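Local coordinates for putative dioxygenase (1H-3-hydroxy-4-oxoquinaldine 2,4-dioxygenase) (Mycobacteroides abscessus subsp. abscessus, PDB 6RA3), which catalyses ring cleavage of the Pseudomonas quinolone signal PQS to N-octanoylanthranilate and carbon monoxide, a step in degrading this quorum-sensing molecule to anthranilate, at residues A[14-19]-A[48-53]; A[23-28]-A[259-264]; A[162-167]-A[248-253]; A[91-96]-A[118-123]. All coordinates share one frame; numbering follows the deposited sequence.

Overall arrangement
Contacts 1, 2 and 4 share one mixed sheet. Contact 4 is the core: two parallel strands, the contact's centre about 4 Å from that of the chain, with every touching residue buried. Contact 1 is an antiparallel pair near one edge of the sheet, next to the outermost strand 3-7, its centre about 17 Å from the chain's. It carries two salt bridges and meets a second subunit. Contact 2 lies between them and is apolar, with helix 253-266 packed on strand 24-28. That strand bonds to both 51-54 and 90-95. Contact 3 is off the sheet, where two helices pack partly buried by CH-pi and aliphatic contacts. P248 and G249 touch L120 and so link it to contact 4.

Contact 1: residues A[14-19]-A[48-53]; sequences FDDQGH and AQRTVR
D15 and R53 meet side-on through two salt-bridge bonds. R53 NH2 reaches D15 OD1 at 2.6 Å in a nearly straight bond (172°), from above the carboxylate plane. R53 NE reaches D15 OD2 at 3.0 Å on the syn side. Q17 NE2 binds D15 OD1 at 3.1 Å from the opposite face, so two donors grip that oxygen, while Q17 OE1 accepts from R46 NH1. A water joins D15 OD2, weakly, to T51 O. R53 NH1 pairs with D39.

The backbones are antiparallel neighbours, strands 10-17 and 51-54 of the alpha/beta-hydrolase sheet. D15-R53 and Q17-T51 are hydrogen-bonded pairs, and D16-V52 between them is non-hydrogen-bonded. T51 N to Q17 O is a bond of 2.7 Å. D15, D16, T51, V52 and R53 make the tight, buried ladder.

Q17, R50 and H19 are partly exposed and form the looser side. R50 stretches out to grip D16 with two nitrogens, NE to OD1 at 3.0 Å and NH2 to OD2 at 2.9 Å. The carboxylate and guanidinium planes are 30° apart. R50 NH2 also bonds to L85 O. The second subunit comes up here: D16 OD2 accepts from its G174 N, and H19 ND1 binds its R169 O.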
# COMPACT_ATOMS: atom_id res chain seq x y z
N PHE A 14 5.78 6.81 -6.75
CA PHE A 14 4.99 7.96 -7.19
C PHE A 14 3.51 7.60 -7.16
O PHE A 14 3.12 6.44 -6.95
CB PHE A 14 5.44 8.37 -8.59
CG PHE A 14 5.05 7.41 -9.67
CD1 PHE A 14 5.83 6.30 -9.94
CD2 PHE A 14 3.89 7.61 -10.42
CE1 PHE A 14 5.47 5.39 -10.92
CE2 PHE A 14 3.52 6.71 -11.41
CZ PHE A 14 4.33 5.61 -11.68
N ASP A 15 2.67 8.62 -7.32
CA ASP A 15 1.30 8.41 -7.77
C ASP A 15 0.91 9.52 -8.73
O ASP A 15 1.54 10.58 -8.80
CB ASP A 15 0.33 8.25 -6.59
CG ASP A 15 0.04 9.53 -5.84
OD1 ASP A 15 -0.85 9.47 -4.96
OD2 ASP A 15 0.67 10.58 -6.11
N ASP A 16 -0.12 9.23 -9.50
CA ASP A 16 -0.51 10.00 -10.68
C ASP A 16 -2.03 10.11 -10.64
O ASP A 16 -2.71 9.09 -10.75
CB ASP A 16 -0.01 9.29 -11.93
CG ASP A 16 -0.58 9.84 -13.21
OD1 ASP A 16 -1.11 10.98 -13.16
OD2 ASP A 16 -0.48 9.14 -14.26
N GLN A 17 -2.56 11.32 -10.47
CA GLN A 17 -3.98 11.57 -10.25
C GLN A 17 -4.42 12.78 -11.06
O GLN A 17 -3.70 13.79 -11.10
CB GLN A 17 -4.29 11.80 -8.75
CG GLN A 17 -3.93 10.63 -7.84
CD GLN A 17 -4.57 10.73 -6.48
OE1 GLN A 17 -5.77 10.99 -6.35
NE2 GLN A 17 -3.78 10.51 -5.46
N GLY A 18 -5.58 12.70 -11.70
CA GLY A 18 -6.22 13.79 -12.44
C GLY A 18 -5.98 13.71 -13.94
O GLY A 18 -4.99 13.12 -14.41
N HIS A 19 -6.91 14.29 -14.73
CA HIS A 19 -6.74 14.32 -16.18
C HIS A 19 -7.03 15.67 -16.83
O HIS A 19 -7.10 15.74 -18.06
CB HIS A 19 -7.60 13.22 -16.83
CG HIS A 19 -6.99 11.85 -16.76
ND1 HIS A 19 -7.28 10.96 -15.74
CD2 HIS A 19 -6.11 11.23 -17.57
CE1 HIS A 19 -6.60 9.84 -15.94
NE2 HIS A 19 -5.88 9.98 -17.04
N ALA A 48 -7.38 20.51 -9.97
CA ALA A 48 -6.97 21.55 -10.91
C ALA A 48 -6.23 20.99 -12.12
O ALA A 48 -6.46 21.45 -13.24
CB ALA A 48 -6.11 22.58 -10.17
N GLN A 49 -5.36 20.01 -11.92
CA GLN A 49 -4.51 19.51 -12.99
C GLN A 49 -4.13 18.08 -12.68
O GLN A 49 -4.19 17.65 -11.53
CB GLN A 49 -3.20 20.31 -13.12
CG GLN A 49 -3.31 21.82 -13.20
CD GLN A 49 -3.88 22.32 -14.52
OE1 GLN A 49 -3.70 21.70 -15.59
NE2 GLN A 49 -4.56 23.47 -14.46
N ARG A 50 -3.69 17.36 -13.70
CA ARG A 50 -2.99 16.12 -13.44
C ARG A 50 -1.87 16.42 -12.47
O ARG A 50 -1.08 17.35 -12.70
CB ARG A 50 -2.41 15.52 -14.72
CG ARG A 50 -1.67 14.17 -14.56
CD ARG A 50 -1.01 13.72 -15.86
NE ARG A 50 -0.41 12.41 -15.75
CZ ARG A 50 0.23 11.79 -16.74
NH1 ARG A 50 0.38 12.37 -17.90
NH2 ARG A 50 0.71 10.58 -16.54
N THR A 51 -1.86 15.69 -11.36
CA THR A 51 -0.86 15.84 -10.31
C THR A 51 -0.10 14.52 -10.16
O THR A 51 -0.71 13.46 -9.98
CB THR A 51 -1.55 16.23 -9.02
OG1 THR A 51 -2.14 17.52 -9.20
CG2 THR A 51 -0.56 16.26 -7.84
N VAL A 52 1.23 14.60 -10.25
CA VAL A 52 2.15 13.47 -10.08
C VAL A 52 2.97 13.77 -8.84
O VAL A 52 3.74 14.74 -8.82
CB VAL A 52 3.06 13.27 -11.31
CG1 VAL A 52 4.14 12.21 -11.03
CG2 VAL A 52 2.28 12.91 -12.54
N ARG A 53 2.78 12.98 -7.79
CA ARG A 53 3.58 13.12 -6.58
C ARG A 53 4.77 12.17 -6.66
O ARG A 53 4.59 10.98 -6.96
CB ARG A 53 2.76 12.85 -5.32
CG ARG A 53 1.57 13.75 -5.14
CD ARG A 53 0.98 13.59 -3.76
NE ARG A 53 0.35 12.27 -3.66
CZ ARG A 53 -0.08 11.72 -2.53
NH1 ARG A 53 0.05 12.36 -1.37
NH2 ARG A 53 -0.66 10.53 -2.57
O HOH W 1 -1.19 12.16 -7.06

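Contact 2: residues A[23-28]-A[259-264]; sequences PVFVTL and EAIDLL
F25 and L264 make the closest approach between strand 24-28 and the helical segment 259-264. L264 CD1 lies 3.6 Å from F25 CE1 and 3.7 Å from F25 CZ, coming in obliquely to the ring. The F25 CG is anti to the carbonyl carbon and beside the backbone N (chi1 -72°), and its CB points toward the helix. CE1, CZ and CE2 are the ring atoms that meet it.

Three helix residues meet that end. A260 O lies at the ring edge, near its plane, 3.8 Å from F25 CE1. This oxygen also accepts the helix bond from L264 N. The A260 CB is 4.0 Å from F25 CE1. I261 crosses F25 at about a right angle, and its CG1 is 4.0 Å from F25 CZ.

L264 has CG anti to the backbone N (chi1 -176°). Its second torsion lies away from a staggered value, as does that of I261. The same CD1 that meets the phenyl ring also meets P23, where it is 3.8 Å from P23 CB. One methyl thus serves two partners, P23 just before the strand and F25 two residues on. No hydrogen bond crosses this contact.

Around it, T51 and I93, from the strands on either side, touch F25, and I93 also touches A260. On the helix side, E259 and D262 form salt bridges with R211. The segment axes stay 10.7 Å apart. This is helix-on-sheet packing, with the C-terminal helix 253-266 covering one face of the central sheet of an alpha/beta-hydrolase fold.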
# COMPACT_ATOMS: atom_id res chain seq x y z
N PRO A 23 -0.44 22.16 -17.89
CA PRO A 23 0.74 21.67 -17.17
C PRO A 23 0.36 20.80 -15.99
O PRO A 23 -0.63 21.04 -15.29
CB PRO A 23 1.45 22.95 -16.70
CG PRO A 23 0.95 24.01 -17.60
CD PRO A 23 -0.48 23.64 -17.89
N VAL A 24 1.22 19.81 -15.74
CA VAL A 24 1.06 18.85 -14.66
C VAL A 24 1.73 19.42 -13.41
O VAL A 24 2.85 19.93 -13.46
CB VAL A 24 1.69 17.51 -15.07
CG1 VAL A 24 1.64 16.45 -13.94
CG2 VAL A 24 1.03 17.01 -16.35
N PHE A 25 1.04 19.34 -12.27
CA PHE A 25 1.72 19.57 -11.00
C PHE A 25 2.59 18.37 -10.62
O PHE A 25 2.12 17.23 -10.60
CB PHE A 25 0.71 19.85 -9.90
CG PHE A 25 0.04 21.18 -10.01
CD1 PHE A 25 0.79 22.34 -10.20
CD2 PHE A 25 -1.34 21.29 -9.91
CE1 PHE A 25 0.18 23.57 -10.28
CE2 PHE A 25 -1.96 22.53 -9.99
CZ PHE A 25 -1.20 23.67 -10.18
N VAL A 26 3.87 18.62 -10.30
CA VAL A 26 4.78 17.57 -9.85
C VAL A 26 5.26 17.96 -8.46
O VAL A 26 5.95 18.98 -8.29
CB VAL A 26 5.96 17.34 -10.81
CG1 VAL A 26 6.89 16.26 -10.26
CG2 VAL A 26 5.47 16.94 -12.18
N THR A 27 4.84 17.19 -7.46
CA THR A 27 5.22 17.45 -6.09
C THR A 27 6.53 16.75 -5.79
O THR A 27 6.78 15.62 -6.24
CB THR A 27 4.14 17.02 -5.10
OG1 THR A 27 4.17 15.60 -4.90
CG2 THR A 27 2.77 17.47 -5.57
N LEU A 28 7.38 17.45 -5.07
CA LEU A 28 8.73 17.00 -4.72
C LEU A 28 8.90 17.34 -3.26
O LEU A 28 8.71 18.50 -2.88
CB LEU A 28 9.79 17.67 -5.58
CG LEU A 28 9.68 17.44 -7.08
CD1 LEU A 28 10.57 18.42 -7.83
CD2 LEU A 28 10.02 16.01 -7.47
N GLU A 259 -1.86 29.05 -4.26
CA GLU A 259 -0.70 29.76 -4.81
C GLU A 259 -0.17 29.06 -6.06
O GLU A 259 0.20 29.73 -7.03
CB GLU A 259 0.42 29.86 -3.77
CG GLU A 259 0.18 30.82 -2.66
CD GLU A 259 0.24 32.29 -3.11
OE1 GLU A 259 0.87 32.61 -4.14
OE2 GLU A 259 -0.37 33.12 -2.41
N ALA A 260 -0.09 27.72 -6.03
CA ALA A 260 0.38 26.97 -7.19
C ALA A 260 -0.56 27.14 -8.37
O ALA A 260 -0.12 27.25 -9.52
CB ALA A 260 0.50 25.48 -6.83
N ILE A 261 -1.86 27.10 -8.14
CA ILE A 261 -2.80 27.25 -9.24
C ILE A 261 -2.65 28.64 -9.86
O ILE A 261 -2.51 28.79 -11.08
CB ILE A 261 -4.23 26.94 -8.75
CG1 ILE A 261 -4.37 25.43 -8.48
CG2 ILE A 261 -5.27 27.39 -9.75
CD1 ILE A 261 -5.29 25.07 -7.35
N ASP A 262 -2.59 29.67 -9.00
CA ASP A 262 -2.33 31.03 -9.48
C ASP A 262 -1.03 31.13 -10.28
O ASP A 262 -1.00 31.70 -11.37
CB ASP A 262 -2.29 31.98 -8.29
CG ASP A 262 -1.93 33.39 -8.70
OD1 ASP A 262 -2.84 34.12 -9.15
OD2 ASP A 262 -0.74 33.77 -8.58
N LEU A 263 0.06 30.58 -9.73
CA LEU A 263 1.34 30.58 -10.45
C LEU A 263 1.20 29.96 -11.83
O LEU A 263 1.72 30.49 -12.83
CB LEU A 263 2.39 29.82 -9.62
CG LEU A 263 3.76 29.57 -10.27
CD1 LEU A 263 4.44 30.89 -10.58
CD2 LEU A 263 4.65 28.72 -9.34
N LEU A 264 0.53 28.80 -11.90
CA LEU A 264 0.34 28.12 -13.17
C LEU A 264 -0.46 28.99 -14.12
O LEU A 264 -0.09 29.17 -15.29
CB LEU A 264 -0.36 26.78 -12.93
CG LEU A 264 -0.58 25.86 -14.14
CD1 LEU A 264 -0.49 24.39 -13.72
CD2 LEU A 264 -1.93 26.13 -14.77

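Contact 3: residues A[162-167]-A[248-253]; sequences QAVLDH and PGIELP
I250 and H167 make a CH-pi contact. The I250 CD1 methyl sits over one face of the imidazole, 3.5 Å from the ring centroid and 15° off the ring normal. It is shifted toward the rim, and CD2 is its nearest ring atom at 3.4 Å. The two side chains cross at about a right angle. The I250 CG1 is anti to the carbonyl carbon (chi1 -52°), while CG2 is anti to the backbone N. CG2 faces A163 and V164. On the other branch CD1 continues extended from CG1 (chi2 175°) to the H167 ring.

Aliphatic contacts make up the rest. I250 CG2 touches A163 CB at 3.6 Å and V164 CG2 at 4.0 Å. V164 CG2 also lies 3.7 Å from E251 CB, with the two side chains crossing obliquely. I250 contributes more buried area than any other residue of the pair.

No polar bond crosses between the segments, but outside bonds hold the H167 ring and the E251 carboxylate. H167 NE2 is bonded to H33 ND1, and the two rings meet. E251 leads its carboxylate away from V164: OE2 accepts from E244 N, and OE1 bonds with T245 OG1. V164 N to N161 OD1 is a helix-start bond.

Helix 162-170 belongs to the run of helices inserted between strands 116-120 and 209-214, the usual place of the cap in alpha/beta hydrolases. Helix 248-251 follows H246, the active-site proton donor/acceptor, and leads into helix 253-266. The V164 side chain is about 7 Å from that of H246, also touches T245 and F247, and packs on L156 of helix 144-156.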
# COMPACT_ATOMS: atom_id res chain seq x y z
N GLN A 162 -2.30 19.76 13.88
CA GLN A 162 -2.27 18.29 13.96
C GLN A 162 -1.68 17.66 12.70
O GLN A 162 -0.98 16.65 12.79
CB GLN A 162 -3.69 17.77 14.23
CG GLN A 162 -3.76 16.36 14.84
CD GLN A 162 -3.10 16.28 16.21
OE1 GLN A 162 -2.56 17.27 16.72
NE2 GLN A 162 -3.13 15.09 16.82
N ALA A 163 -1.93 18.25 11.53
CA ALA A 163 -1.32 17.74 10.30
C ALA A 163 0.20 17.77 10.37
O ALA A 163 0.87 16.78 10.04
CB ALA A 163 -1.81 18.54 9.08
N VAL A 164 0.77 18.91 10.78
CA VAL A 164 2.23 19.04 10.84
C VAL A 164 2.79 18.13 11.93
O VAL A 164 3.75 17.39 11.71
CB VAL A 164 2.64 20.51 11.05
CG1 VAL A 164 4.16 20.63 11.22
CG2 VAL A 164 2.22 21.34 9.87
N LEU A 165 2.18 18.15 13.12
CA LEU A 165 2.63 17.27 14.19
C LEU A 165 2.57 15.81 13.77
O LEU A 165 3.56 15.08 13.93
CB LEU A 165 1.77 17.48 15.44
CG LEU A 165 2.01 18.78 16.19
CD1 LEU A 165 1.10 18.81 17.38
CD2 LEU A 165 3.48 18.93 16.61
N ASP A 166 1.42 15.36 13.25
CA ASP A 166 1.29 13.96 12.87
C ASP A 166 2.31 13.57 11.81
O ASP A 166 2.90 12.49 11.86
CB ASP A 166 -0.14 13.68 12.37
CG ASP A 166 -1.12 13.45 13.52
OD1 ASP A 166 -0.70 13.41 14.69
OD2 ASP A 166 -2.32 13.31 13.24
N HIS A 167 2.57 14.47 10.85
CA HIS A 167 3.50 14.16 9.76
C HIS A 167 4.92 13.98 10.28
O HIS A 167 5.65 13.09 9.83
CB HIS A 167 3.45 15.26 8.74
CG HIS A 167 4.45 15.11 7.64
ND1 HIS A 167 4.22 14.32 6.53
CD2 HIS A 167 5.66 15.68 7.45
CE1 HIS A 167 5.27 14.38 5.73
NE2 HIS A 167 6.15 15.21 6.26
N PRO A 248 4.67 24.74 5.20
CA PRO A 248 3.47 25.46 4.73
C PRO A 248 2.53 24.58 3.92
O PRO A 248 1.30 24.71 4.05
CB PRO A 248 4.07 26.61 3.91
CG PRO A 248 5.43 26.17 3.51
CD PRO A 248 5.91 25.23 4.58
N GLY A 249 3.07 23.69 3.08
CA GLY A 249 2.23 22.77 2.32
C GLY A 249 1.37 21.85 3.17
O GLY A 249 0.31 21.40 2.72
N ILE A 250 1.79 21.56 4.39
CA ILE A 250 1.02 20.71 5.30
C ILE A 250 0.21 21.55 6.27
O ILE A 250 -0.90 21.17 6.65
CB ILE A 250 1.95 19.75 6.08
CG1 ILE A 250 2.86 18.96 5.13
CG2 ILE A 250 1.10 18.82 6.98
CD1 ILE A 250 3.88 18.09 5.85
N GLU A 251 0.81 22.65 6.75
CA GLU A 251 0.11 23.50 7.71
C GLU A 251 -1.01 24.27 7.02
O GLU A 251 -2.07 24.47 7.62
CB GLU A 251 1.09 24.47 8.36
CG GLU A 251 0.48 25.19 9.54
CD GLU A 251 1.31 26.36 10.03
OE1 GLU A 251 2.35 26.67 9.41
OE2 GLU A 251 0.90 26.98 11.03
N LEU A 252 -0.78 24.69 5.78
CA LEU A 252 -1.73 25.53 5.03
C LEU A 252 -1.96 24.99 3.62
O LEU A 252 -1.67 25.65 2.62
CB LEU A 252 -1.20 26.97 4.98
CG LEU A 252 -1.11 27.59 6.37
CD1 LEU A 252 -0.28 28.85 6.28
CD2 LEU A 252 -2.53 27.86 6.87
N PRO A 253 -2.50 23.77 3.51
CA PRO A 253 -2.58 23.13 2.19
C PRO A 253 -3.43 23.89 1.18
O PRO A 253 -3.01 24.04 0.02
CB PRO A 253 -3.19 21.75 2.51
CG PRO A 253 -3.95 21.94 3.73
CD PRO A 253 -3.16 22.96 4.55

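Contact 4: residues A[91-96]-A[118-123]; sequences VPIAHA and MILDLI
A94 and M118 lie at the middle of a ladder of four backbone bonds between parallel strands. M118 N binds P92 O, A94 N binds M118 O, and L120 N binds A94 O, each at 2.9 Å. The last rung, A96 N to L120 O, is shorter at 2.6 Å. Side chains add to one face: I93 CG2 lies 4.3 Å from L120 CD1 and 4.4 Å from M118 CG. Beyond the strand ends, L122 CD1 rests 3.8 Å from A96 O. The A96 CB sits over one face of the H95 ring, offset toward its rim.

The two strands belong to a beta-alpha-beta unit (strand 90-95, helix 99-109, strand 116-120) in the middle of the alpha/beta-hydrolase sheet. A96 has phi 34° and psi -121°, a strained turn consistent with the nucleophile elbow of this fold. Its position matches the one that carries the nucleophile in many relatives.

The next shell is the active site. D121 follows strand 116-120, and its OD1 is bonded to ND1 of H246, the proton donor/acceptor. This is consistent with the acid-histidine pair of a catalytic triad. D121 OD2 accepts from S215 N, which helps to fix the carboxylate. H95 NE2 is bonded to H246 O, and the H95 ring also meets those of H246, H33 and F247. H212 NE2 bonds with L122 N, and L122 packs beside H97, a substrate-binding residue.

Further out, helix 253-266 covers the face of I93, M118 and L120. Helix 99-109 covers the other face, with A102 against A94 and L103 against I119.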
# COMPACT_ATOMS: atom_id res chain seq x y z
N VAL A 91 4.86 21.78 -13.72
CA VAL A 91 5.18 22.80 -12.74
C VAL A 91 5.61 22.09 -11.46
O VAL A 91 4.77 21.64 -10.68
CB VAL A 91 3.97 23.71 -12.48
CG1 VAL A 91 4.19 24.55 -11.25
CG2 VAL A 91 3.71 24.58 -13.69
N PRO A 92 6.92 21.98 -11.20
CA PRO A 92 7.37 21.45 -9.91
C PRO A 92 6.88 22.27 -8.73
O PRO A 92 6.88 23.50 -8.76
CB PRO A 92 8.89 21.51 -10.02
CG PRO A 92 9.19 21.49 -11.47
CD PRO A 92 8.03 22.13 -12.17
N ILE A 93 6.43 21.57 -7.70
CA ILE A 93 6.19 22.11 -6.37
C ILE A 93 7.15 21.37 -5.44
O ILE A 93 7.08 20.14 -5.34
CB ILE A 93 4.73 21.92 -5.92
CG1 ILE A 93 3.74 22.45 -6.97
CG2 ILE A 93 4.50 22.56 -4.52
CD1 ILE A 93 2.25 22.38 -6.50
N ALA A 94 8.03 22.10 -4.74
CA ALA A 94 9.16 21.49 -4.03
C ALA A 94 9.32 22.03 -2.62
O ALA A 94 9.38 23.25 -2.40
CB ALA A 94 10.46 21.70 -4.82
N HIS A 95 9.43 21.11 -1.65
CA HIS A 95 9.53 21.50 -0.25
C HIS A 95 10.98 21.66 0.18
O HIS A 95 11.82 20.78 -0.08
CB HIS A 95 8.87 20.49 0.67
CG HIS A 95 9.02 20.83 2.11
ND1 HIS A 95 9.95 20.23 2.92
CD2 HIS A 95 8.38 21.75 2.88
CE1 HIS A 95 9.86 20.73 4.14
NE2 HIS A 95 8.91 21.65 4.14
N ALA A 96 11.25 22.76 0.88
CA ALA A 96 12.58 23.12 1.36
C ALA A 96 13.65 22.66 0.38
O ALA A 96 13.63 23.03 -0.80
CB ALA A 96 12.82 22.54 2.75
N MET A 118 7.30 26.29 -8.02
CA MET A 118 7.01 26.78 -6.67
C MET A 118 7.93 26.09 -5.67
O MET A 118 8.11 24.87 -5.71
CB MET A 118 5.55 26.52 -6.28
CG MET A 118 5.22 26.91 -4.87
SD MET A 118 3.46 27.21 -4.53
CE MET A 118 3.31 28.70 -5.47
N ILE A 119 8.50 26.89 -4.75
CA ILE A 119 9.37 26.39 -3.69
C ILE A 119 8.79 26.81 -2.36
O ILE A 119 8.30 27.94 -2.21
CB ILE A 119 10.82 26.90 -3.87
CG1 ILE A 119 11.37 26.42 -5.23
CG2 ILE A 119 11.70 26.42 -2.73
CD1 ILE A 119 12.76 26.93 -5.59
N LEU A 120 8.79 25.88 -1.41
CA LEU A 120 8.23 26.06 -0.08
C LEU A 120 9.38 26.08 0.94
O LEU A 120 10.09 25.08 1.09
CB LEU A 120 7.25 24.93 0.26
CG LEU A 120 5.81 24.92 -0.26
CD1 LEU A 120 5.67 25.51 -1.64
CD2 LEU A 120 5.31 23.49 -0.23
N ASP A 121 9.57 27.24 1.59
CA ASP A 121 10.36 27.38 2.82
C ASP A 121 11.82 26.94 2.65
O ASP A 121 12.34 26.16 3.45
CB ASP A 121 9.69 26.63 3.97
CG ASP A 121 9.71 27.41 5.28
OD1 ASP A 121 10.76 27.46 5.96
OD2 ASP A 121 8.65 27.98 5.63
N LEU A 122 12.47 27.46 1.61
CA LEU A 122 13.88 27.19 1.32
C LEU A 122 14.72 28.42 1.67
O LEU A 122 14.44 29.52 1.20
CB LEU A 122 14.07 26.82 -0.15
CG LEU A 122 15.49 26.68 -0.70
CD1 LEU A 122 16.30 25.62 0.07
CD2 LEU A 122 15.46 26.36 -2.18
N ILE A 123 15.76 28.22 2.50
CA ILE A 123 16.60 29.33 2.97
C ILE A 123 17.24 30.01 1.77
O ILE A 123 18.03 29.41 1.02
CB ILE A 123 17.65 28.80 3.97
CG1 ILE A 123 16.99 28.36 5.28
CG2 ILE A 123 18.72 29.83 4.29
CD1 ILE A 123 16.25 29.46 6.02